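Local coordinates for Mgp-operon protein 3 (PDB 6RJ1), which is an extracellular surface protein of the cell adhesion machinery of a human pathogen and probably helps it attach to host cells, at residues Glu701-Ser706 against Lys724-Ala729; Ala547-Phe552 against Asp817-Leu822; Leu498-Asp503 against Pro536-Ala541. All blocks are in the same frame, centred on the assembly; numbering follows the deposited sequence.

Contact 1 (Glu701-Ser706 against Lys724-Ala729); sequences ESELKS and KWTNTA
The first turn of helix 701-712 packs against the break in strand 723-732, with Glu703 facing Trp725, Thr726 and Asn727. Trp725 lays the NE1 corner of its indole beside the helix. NE1 donates to the backbone O of Glu703 at 3.2 Å. The donor stands above the carbonyl plane, 69° out of it, and so misses the lone pairs. CB of Glu703 lies 3.8 Å from CD1 of Trp725. Beyond CB, CG of Glu703 is set beside its own backbone N (chi1 -72°), and the extended chain carries the carboxylate to the broken strand. There OE2 accepts a weak bond from Thr726 N at 3.3 Å. One water donates to Glu703 OE2 at 2.8 Å and accepts from Asn727 N at 2.9 Å. A second water donates to Glu703 OE1 at 2.7 Å and accepts weakly from Asn727 ND2. OE1 also binds the backbone N of Asn700, just before the helix. Protein and water thus hold both carboxylate oxygens. Asn727 centres an inverse gamma turn, closed by a weak bond from Thr728 N to Thr726 O. The bond from Asn700 N to Glu703 OE1 is like the glutamate half of a capping box, the motif found at helix N-termini.

Contact 2 (Ala547-Phe552 against Asp817-Leu822); sequences ADHLVF and DTDKLL
His549 and Asp819 meet by a CH-pi contact. CB of Asp819 sits over one face of the imidazole, 3.7 Å from the ring centroid and 20° off the ring normal. It is offset toward the rim, nearest CE1 of His549 at 3.5 Å. The two side chains cross at about a right angle, and the carboxylate plane is turned 32° from the ring plane. The other packing is slight: CB of Ala547 touches OD1 of Asp819 at 3.8 Å.

Both sides of the contact are turns that link antiparallel strands, one in the large mixed sheet and one in a separate antiparallel sheet. Ala547 and Asp548 both take left-handed backbone angles, in the two-residue turn between strands 538-546 and 549-563. Asp819 is also left-handed, and with Lys820 it forms a G1 beta bulge opposite Asn815. The contact therefore joins the ends of two hairpins at the surface.

No hydrogen bond crosses between the segments. Instead, His549 ND1 donates to the O of Ala547 at 2.7 Å, nearly straight at 165°. The acceptor lies close to the ring plane, so this bond fixes the rotation of the imidazole and presents its face to Asp819. OD1 of Asp819 is held by Tyr799 OH.

Charge is a weaker matter. His549 ND1 and Asp819 OD2 are 4.2 Å apart. ND1 already donates to Ala547, so the nearby carboxylate could at most favour a second proton on NE2.

Contact 3 (Leu498-Asp503 against Pro536-Ala541); sequences LNWGTD and PAYLIA
The hydroxyl of Tyr538 meets carbon rather than polar atoms across this buried contact. OH lies 3.3 Å from CD1 of Leu498 and 3.3 Å from CZ2 of Trp500, and no hydrogen bond links the two segments. The site is buried beside the large mixed sheet, in the MgpC adhesin region, which belongs to the beta-propeller clan. Tyr538 comes from the start of strand 538-546, and its partners from segment 498-503, which runs from strand 496-498 into helix 503-511.

Leu498 and Trp500 both approach Tyr538 from the opposite direction. The two side chains converge on the phenol end. CD1 of Leu498 is 3.7 Å from CZ of Tyr538; chi1 of -58° sets the leucine CG beside its own backbone N and turns this branch to the tyrosine. The benzo end of Trp500 comes to the edge of the phenol ring, near its plane, with CH2 4.2 Å from CE1 of Tyr538. Val695 of strand 693-699 touches all three side chains, and Trp493 meets the Tyr538 ring edge-to-face.

The loop itself is shaped by local bonds. Thr502 is the N-cap of helix 503-511. Gly501 has a positive phi (115°), a backbone setting that suits glycine. Asn499 forms an Asx turn around Trp500: its OD1 accepts from Gly501 N at 2.9 Å, with the donor 37° out of the carboxamide plane.

Overall arrangement
All three contacts reach the same mixed sheet. Contacts 1 and 3 have centres about 12 Å apart and are joined directly. Thr728 OG1 is 2.8 Å from Asn499 N and Thr726 O is 2.8 Å from Asn499 ND2, probably both hydrogen bonds. Contacts 1 and 2, with centres about 11 Å apart, touch by packing: Leu821 CD2 lies 3.6 Å from Ala729 CB. Lys820 NZ also makes a weak hydrogen bond to Asn727 OD1. Contacts 2 and 3 do not touch, and their centres are about 17 Å apart. They are tied through neighbouring strands 538-546 and 549-563. Segment 724-729 is thus the common neighbour, between the buried contact 3 and the surface contact 2.

Contact 1 (Glu701-Ser706 against Lys724-Ala729)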
loop_
_atom_site.group_PDB
_atom_site.type_symbol
_atom_site.label_atom_id
_atom_site.label_comp_id
_atom_site.label_asym_id
_atom_site.label_seq_id
_atom_site.Cartn_x
_atom_site.Cartn_y
_atom_site.Cartn_z
ATOM N N GLU A 701 12.169 -15.185 12.968
ATOM C CA GLU A 701 13.028 -15.951 12.057
ATOM C C GLU A 701 12.378 -17.211 11.481
ATOM O O GLU A 701 12.569 -17.481 10.294
ATOM C CB GLU A 701 14.379 -16.297 12.701
ATOM C CG GLU A 701 15.369 -15.143 12.700
ATOM C CD GLU A 701 16.803 -15.504 12.353
ATOM O OE1 GLU A 701 17.411 -16.316 13.088
ATOM O OE2 GLU A 701 17.323 -14.963 11.350
ATOM N N SER A 702 11.625 -17.982 12.301
ATOM C CA SER A 702 10.961 -19.199 11.825
ATOM C C SER A 702 9.817 -18.870 10.850
ATOM O O SER A 702 9.613 -19.604 9.883
ATOM C CB SER A 702 10.495 -20.072 12.987
ATOM O OG SER A 702 9.232 -19.692 13.508
ATOM N N GLU A 703 9.107 -17.745 11.083
ATOM C CA GLU A 703 8.034 -17.275 10.204
ATOM C C GLU A 703 8.640 -16.802 8.877
ATOM O O GLU A 703 8.069 -17.051 7.814
ATOM C CB GLU A 703 7.217 -16.153 10.865
ATOM C CG GLU A 703 6.315 -16.623 11.995
ATOM C CD GLU A 703 5.597 -15.523 12.758
ATOM O OE1 GLU A 703 6.284 -14.617 13.283
ATOM O OE2 GLU A 703 4.348 -15.577 12.845
ATOM N N LEU A 704 9.819 -16.162 8.944
ATOM C CA LEU A 704 10.562 -15.703 7.773
ATOM C C LEU A 704 11.134 -16.886 7.001
ATOM O O LEU A 704 11.119 -16.867 5.774
ATOM C CB LEU A 704 11.689 -14.738 8.176
ATOM C CG LEU A 704 11.272 -13.313 8.544
ATOM C CD1 LEU A 704 12.410 -12.570 9.201
ATOM C CD2 LEU A 704 10.757 -12.539 7.336
ATOM N N LYS A 705 11.602 -17.931 7.721
ATOM C CA LYS A 705 12.167 -19.152 7.136
ATOM C C LYS A 705 11.108 -19.919 6.356
ATOM O O LYS A 705 11.438 -20.508 5.329
ATOM C CB LYS A 705 12.783 -20.037 8.214
ATOM C CG LYS A 705 13.810 -21.029 7.684
ATOM C CD LYS A 705 14.382 -21.841 8.811
ATOM C CE LYS A 705 15.267 -22.950 8.292
ATOM N NZ LYS A 705 16.095 -23.573 9.368
ATOM N N SER A 706 9.835 -19.889 6.826
ATOM C CA SER A 706 8.712 -20.535 6.159
ATOM C C SER A 706 8.422 -19.858 4.830
ATOM O O SER A 706 8.108 -20.548 3.865
ATOM C CB SER A 706 7.477 -20.517 7.048
ATOM O OG SER A 706 7.703 -21.334 8.184
ATOM N N LYS A 724 2.146 -18.805 7.444
ATOM C CA LYS A 724 1.296 -18.249 8.494
ATOM C C LYS A 724 2.038 -17.294 9.429
ATOM O O LYS A 724 2.904 -17.721 10.200
ATOM C CB LYS A 724 0.571 -19.359 9.280
ATOM C CG LYS A 724 -0.637 -19.946 8.560
ATOM C CD LYS A 724 -1.439 -20.852 9.489
ATOM C CE LYS A 724 -2.465 -21.674 8.746
ATOM N NZ LYS A 724 -3.199 -22.590 9.658
ATOM N N TRP A 725 1.694 -15.995 9.346
ATOM C CA TRP A 725 2.230 -14.933 10.200
ATOM C C TRP A 725 1.075 -14.574 11.136
ATOM O O TRP A 725 0.141 -13.871 10.742
ATOM C CB TRP A 725 2.704 -13.719 9.361
ATOM C CG TRP A 725 3.896 -13.962 8.465
ATOM C CD1 TRP A 725 4.615 -15.118 8.333
ATOM C CD2 TRP A 725 4.525 -12.999 7.603
ATOM N NE1 TRP A 725 5.637 -14.941 7.428
ATOM C CE2 TRP A 725 5.609 -13.650 6.967
ATOM C CE3 TRP A 725 4.275 -11.646 7.301
ATOM C CZ2 TRP A 725 6.437 -12.995 6.046
ATOM C CZ3 TRP A 725 5.087 -11.005 6.383
ATOM C CH2 TRP A 725 6.163 -11.671 5.776
ATOM N N THR A 726 1.087 -15.152 12.340
ATOM C CA THR A 726 0.003 -14.998 13.316
ATOM C C THR A 726 0.107 -13.740 14.203
ATOM O O THR A 726 -0.906 -13.315 14.768
ATOM C CB THR A 726 -0.134 -16.269 14.158
ATOM O OG1 THR A 726 1.152 -16.643 14.636
ATOM C CG2 THR A 726 -0.746 -17.422 13.369
ATOM N N ASN A 727 1.305 -13.141 14.323
ATOM C CA ASN A 727 1.474 -11.944 15.147
ATOM C C ASN A 727 1.339 -10.663 14.319
ATOM O O ASN A 727 2.223 -9.804 14.298
ATOM C CB ASN A 727 2.759 -12.005 15.965
ATOM C CG ASN A 727 2.669 -13.055 17.027
ATOM O OD1 ASN A 727 1.903 -12.927 17.984
ATOM N ND2 ASN A 727 3.418 -14.128 16.866
ATOM N N THR A 728 0.203 -10.560 13.632
ATOM C CA THR A 728 -0.161 -9.424 12.797
ATOM C C THR A 728 -1.586 -9.004 13.148
ATOM O O THR A 728 -2.296 -9.732 13.855
ATOM C CB THR A 728 -0.020 -9.764 11.288
ATOM O OG1 THR A 728 -0.800 -10.911 10.987
ATOM C CG2 THR A 728 1.430 -9.994 10.848
ATOM N N ALA A 729 -1.998 -7.825 12.672
ATOM C CA ALA A 729 -3.340 -7.289 12.869
ATOM C C ALA A 729 -3.694 -6.304 11.761
ATOM O O ALA A 729 -2.821 -5.844 11.011
ATOM C CB ALA A 729 -3.451 -6.615 14.224
HETATM O O HOH W 1 3.702 -12.899 12.652
HETATM O O HOH W 2 5.937 -12.929 15.357
#

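Contact 2 (Ala547-Phe552 against Asp817-Leu822)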
loop_
_atom_site.group_PDB
_atom_site.type_symbol
_atom_site.label_atom_id
_atom_site.label_comp_id
_atom_site.label_asym_id
_atom_site.label_seq_id
_atom_site.Cartn_x
_atom_site.Cartn_y
_atom_site.Cartn_z
ATOM N N ALA A 547 14.811 -6.011 18.161
ATOM C CA ALA A 547 14.850 -7.149 19.090
ATOM C C ALA A 547 14.818 -8.511 18.363
ATOM O O ALA A 547 13.987 -9.366 18.690
ATOM C CB ALA A 547 13.722 -7.041 20.118
ATOM N N ASP A 548 15.712 -8.674 17.345
ATOM C CA ASP A 548 15.885 -9.862 16.485
ATOM C C ASP A 548 14.597 -10.270 15.728
ATOM O O ASP A 548 14.440 -11.430 15.330
ATOM C CB ASP A 548 16.481 -11.053 17.272
ATOM C CG ASP A 548 17.856 -10.805 17.861
ATOM O OD1 ASP A 548 18.732 -10.279 17.132
ATOM O OD2 ASP A 548 18.068 -11.155 19.045
ATOM N N HIS A 549 13.711 -9.298 15.486
ATOM C CA HIS A 549 12.437 -9.504 14.807
ATOM C C HIS A 549 12.196 -8.451 13.744
ATOM O O HIS A 549 12.659 -7.316 13.881
ATOM C CB HIS A 549 11.290 -9.449 15.825
ATOM C CG HIS A 549 11.137 -10.685 16.652
ATOM N ND1 HIS A 549 12.044 -11.007 17.648
ATOM C CD2 HIS A 549 10.167 -11.627 16.623
ATOM C CE1 HIS A 549 11.618 -12.144 18.168
ATOM N NE2 HIS A 549 10.486 -12.551 17.590
ATOM N N LEU A 550 11.432 -8.824 12.703
ATOM C CA LEU A 550 11.049 -7.925 11.624
ATOM C C LEU A 550 9.670 -7.322 11.920
ATOM O O LEU A 550 8.733 -8.030 12.273
ATOM C CB LEU A 550 11.041 -8.646 10.262
ATOM C CG LEU A 550 10.604 -7.789 9.056
ATOM C CD1 LEU A 550 11.765 -6.999 8.487
ATOM C CD2 LEU A 550 9.929 -8.627 7.990
ATOM N N VAL A 551 9.561 -6.015 11.756
ATOM C CA VAL A 551 8.326 -5.282 11.934
ATOM C C VAL A 551 7.966 -4.668 10.571
ATOM O O VAL A 551 8.847 -4.186 9.859
ATOM C CB VAL A 551 8.477 -4.247 13.075
ATOM C CG1 VAL A 551 7.365 -3.214 13.041
ATOM C CG2 VAL A 551 8.508 -4.941 14.432
ATOM N N PHE A 552 6.689 -4.742 10.186
ATOM C CA PHE A 552 6.207 -4.187 8.923
ATOM C C PHE A 552 4.812 -3.573 9.085
ATOM O O PHE A 552 4.097 -3.861 10.053
ATOM C CB PHE A 552 6.225 -5.257 7.805
ATOM C CG PHE A 552 5.019 -6.167 7.808
ATOM C CD1 PHE A 552 4.940 -7.243 8.689
ATOM C CD2 PHE A 552 3.941 -5.926 6.959
ATOM C CE1 PHE A 552 3.805 -8.065 8.717
ATOM C CE2 PHE A 552 2.802 -6.736 7.000
ATOM C CZ PHE A 552 2.743 -7.799 7.879
ATOM N N ASP A 817 8.560 -8.619 26.262
ATOM C CA ASP A 817 8.799 -9.856 27.008
ATOM C C ASP A 817 8.437 -11.108 26.194
ATOM O O ASP A 817 8.922 -12.197 26.523
ATOM C CB ASP A 817 8.037 -9.852 28.349
ATOM C CG ASP A 817 8.221 -8.608 29.198
ATOM O OD1 ASP A 817 9.379 -8.130 29.317
ATOM O OD2 ASP A 817 7.212 -8.120 29.761
ATOM N N THR A 818 7.575 -10.959 25.158
ATOM C CA THR A 818 7.113 -12.062 24.307
ATOM C C THR A 818 7.397 -11.842 22.812
ATOM O O THR A 818 7.272 -12.791 22.031
ATOM C CB THR A 818 5.605 -12.328 24.515
ATOM O OG1 THR A 818 4.845 -11.194 24.082
ATOM C CG2 THR A 818 5.254 -12.721 25.953
ATOM N N ASP A 819 7.747 -10.592 22.416
ATOM C CA ASP A 819 8.020 -10.163 21.037
ATOM C C ASP A 819 6.798 -10.407 20.143
ATOM O O ASP A 819 6.886 -10.961 19.041
ATOM C CB ASP A 819 9.331 -10.755 20.482
ATOM C CG ASP A 819 10.561 -10.375 21.286
ATOM O OD1 ASP A 819 10.813 -9.159 21.447
ATOM O OD2 ASP A 819 11.273 -11.291 21.751
ATOM N N LYS A 820 5.641 -9.986 20.668
ATOM C CA LYS A 820 4.315 -10.079 20.064
ATOM C C LYS A 820 3.644 -8.695 20.121
ATOM O O LYS A 820 4.194 -7.778 20.730
ATOM C CB LYS A 820 3.466 -11.117 20.827
ATOM C CG LYS A 820 3.903 -12.561 20.615
ATOM C CD LYS A 820 3.161 -13.505 21.548
ATOM C CE LYS A 820 3.490 -14.956 21.288
ATOM N NZ LYS A 820 2.681 -15.513 20.172
ATOM N N LEU A 821 2.469 -8.546 19.490
ATOM C CA LEU A 821 1.683 -7.307 19.488
ATOM C C LEU A 821 1.168 -7.018 20.904
ATOM O O LEU A 821 0.785 -7.957 21.605
ATOM C CB LEU A 821 0.497 -7.475 18.523
ATOM C CG LEU A 821 0.578 -6.851 17.123
ATOM C CD1 LEU A 821 1.864 -7.192 16.408
ATOM C CD2 LEU A 821 -0.545 -7.349 16.281
ATOM N N LEU A 822 1.187 -5.739 21.338
ATOM C CA LEU A 822 0.724 -5.348 22.675
ATOM C C LEU A 822 -0.797 -5.512 22.815
ATOM O O LEU A 822 -1.568 -4.870 22.097
ATOM C CB LEU A 822 1.188 -3.928 23.032
ATOM C CG LEU A 822 1.106 -3.523 24.510
ATOM C CD1 LEU A 822 2.162 -4.235 25.351
ATOM C CD2 LEU A 822 1.255 -2.020 24.669
#

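Contact 3 (Leu498-Asp503 against Pro536-Ala541)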
loop_
_atom_site.group_PDB
_atom_site.type_symbol
_atom_site.label_atom_id
_atom_site.label_comp_id
_atom_site.label_asym_id
_atom_site.label_seq_id
_atom_site.Cartn_x
_atom_site.Cartn_y
_atom_site.Cartn_z
ATOM N N LEU A 498 -2.199 -13.862 6.781
ATOM C CA LEU A 498 -1.940 -12.950 7.888
ATOM C C LEU A 498 -3.089 -12.999 8.880
ATOM O O LEU A 498 -4.187 -13.459 8.548
ATOM C CB LEU A 498 -1.748 -11.503 7.375
ATOM C CG LEU A 498 -0.631 -11.259 6.345
ATOM C CD1 LEU A 498 -0.600 -9.834 5.906
ATOM C CD2 LEU A 498 0.742 -11.634 6.882
ATOM N N ASN A 499 -2.817 -12.566 10.113
ATOM C CA ASN A 499 -3.827 -12.451 11.148
ATOM C C ASN A 499 -4.416 -11.057 10.960
ATOM O O ASN A 499 -3.679 -10.067 10.928
ATOM C CB ASN A 499 -3.214 -12.623 12.533
ATOM C CG ASN A 499 -4.190 -12.630 13.686
ATOM O OD1 ASN A 499 -5.370 -12.276 13.575
ATOM N ND2 ASN A 499 -3.705 -13.034 14.836
ATOM N N TRP A 500 -5.734 -11.000 10.748
ATOM C CA TRP A 500 -6.479 -9.770 10.501
ATOM C C TRP A 500 -7.086 -9.204 11.792
ATOM O O TRP A 500 -7.736 -8.158 11.772
ATOM C CB TRP A 500 -7.523 -10.011 9.393
ATOM C CG TRP A 500 -6.874 -10.291 8.065
ATOM C CD1 TRP A 500 -6.365 -11.484 7.632
ATOM C CD2 TRP A 500 -6.595 -9.337 7.036
ATOM N NE1 TRP A 500 -5.785 -11.331 6.392
ATOM C CE2 TRP A 500 -5.911 -10.020 6.004
ATOM C CE3 TRP A 500 -6.877 -7.970 6.873
ATOM C CZ2 TRP A 500 -5.483 -9.375 4.835
ATOM C CZ3 TRP A 500 -6.461 -7.336 5.713
ATOM C CH2 TRP A 500 -5.757 -8.032 4.717
ATOM N N GLY A 501 -6.810 -9.881 12.905
ATOM C CA GLY A 501 -7.280 -9.506 14.230
ATOM C C GLY A 501 -8.228 -10.541 14.780
ATOM O O GLY A 501 -8.044 -11.033 15.893
ATOM N N THR A 502 -9.268 -10.856 13.994
ATOM C CA THR A 502 -10.292 -11.861 14.296
ATOM C C THR A 502 -10.468 -12.732 13.052
ATOM O O THR A 502 -10.102 -12.307 11.949
ATOM C CB THR A 502 -11.634 -11.204 14.719
ATOM O OG1 THR A 502 -12.077 -10.296 13.708
ATOM C CG2 THR A 502 -11.557 -10.492 16.058
ATOM N N ASP A 503 -11.047 -13.938 13.216
ATOM C CA ASP A 503 -11.311 -14.826 12.082
ATOM C C ASP A 503 -12.374 -14.206 11.167
ATOM O O ASP A 503 -12.311 -14.373 9.943
ATOM C CB ASP A 503 -11.733 -16.231 12.542
ATOM C CG ASP A 503 -11.835 -17.240 11.406
ATOM O OD1 ASP A 503 -10.840 -17.382 10.636
ATOM O OD2 ASP A 503 -12.904 -17.890 11.286
ATOM N N PRO A 536 -3.915 -10.869 -2.071
ATOM C CA PRO A 536 -2.760 -10.886 -2.976
ATOM C C PRO A 536 -1.834 -9.669 -2.979
ATOM O O PRO A 536 -0.698 -9.800 -3.409
ATOM C CB PRO A 536 -3.433 -11.003 -4.340
ATOM C CG PRO A 536 -4.651 -10.155 -4.181
ATOM C CD PRO A 536 -5.137 -10.447 -2.788
ATOM N N ALA A 537 -2.334 -8.481 -2.636
ATOM C CA ALA A 537 -1.538 -7.271 -2.764
ATOM C C ALA A 537 -1.565 -6.345 -1.570
ATOM O O ALA A 537 -2.546 -6.292 -0.820
ATOM C CB ALA A 537 -1.951 -6.517 -4.017
ATOM N N TYR A 538 -0.457 -5.600 -1.415
ATOM C CA TYR A 538 -0.259 -4.623 -0.355
ATOM C C TYR A 538 0.490 -3.397 -0.861
ATOM O O TYR A 538 1.297 -3.501 -1.787
ATOM C CB TYR A 538 0.495 -5.270 0.834
ATOM C CG TYR A 538 -0.288 -6.374 1.517
ATOM C CD1 TYR A 538 -1.247 -6.081 2.483
ATOM C CD2 TYR A 538 -0.114 -7.711 1.152
ATOM C CE1 TYR A 538 -2.008 -7.088 3.073
ATOM C CE2 TYR A 538 -0.872 -8.724 1.732
ATOM C CZ TYR A 538 -1.809 -8.411 2.700
ATOM O OH TYR A 538 -2.547 -9.420 3.270
ATOM N N LEU A 539 0.209 -2.226 -0.242
ATOM C CA LEU A 539 0.891 -0.930 -0.467
ATOM C C LEU A 539 1.745 -0.702 0.794
ATOM O O LEU A 539 1.277 -0.164 1.798
ATOM C CB LEU A 539 -0.117 0.199 -0.721
ATOM C CG LEU A 539 -0.942 0.040 -1.998
ATOM C CD1 LEU A 539 -2.416 0.110 -1.706
ATOM C CD2 LEU A 539 -0.523 1.046 -3.059
ATOM N N ILE A 540 2.966 -1.254 0.755
ATOM C CA ILE A 540 3.940 -1.357 1.848
ATOM C C ILE A 540 4.432 -0.006 2.350
ATOM O O ILE A 540 5.166 0.676 1.640
ATOM C CB ILE A 540 5.123 -2.307 1.434
ATOM C CG1 ILE A 540 4.614 -3.658 0.849
ATOM C CG2 ILE A 540 6.154 -2.517 2.559
ATOM C CD1 ILE A 540 3.988 -4.677 1.829
ATOM N N ALA A 541 4.093 0.336 3.607
ATOM C CA ALA A 541 4.546 1.566 4.263
ATOM C C ALA A 541 6.025 1.455 4.681
ATOM O O ALA A 541 6.702 2.473 4.840
ATOM C CB ALA A 541 3.685 1.862 5.474
#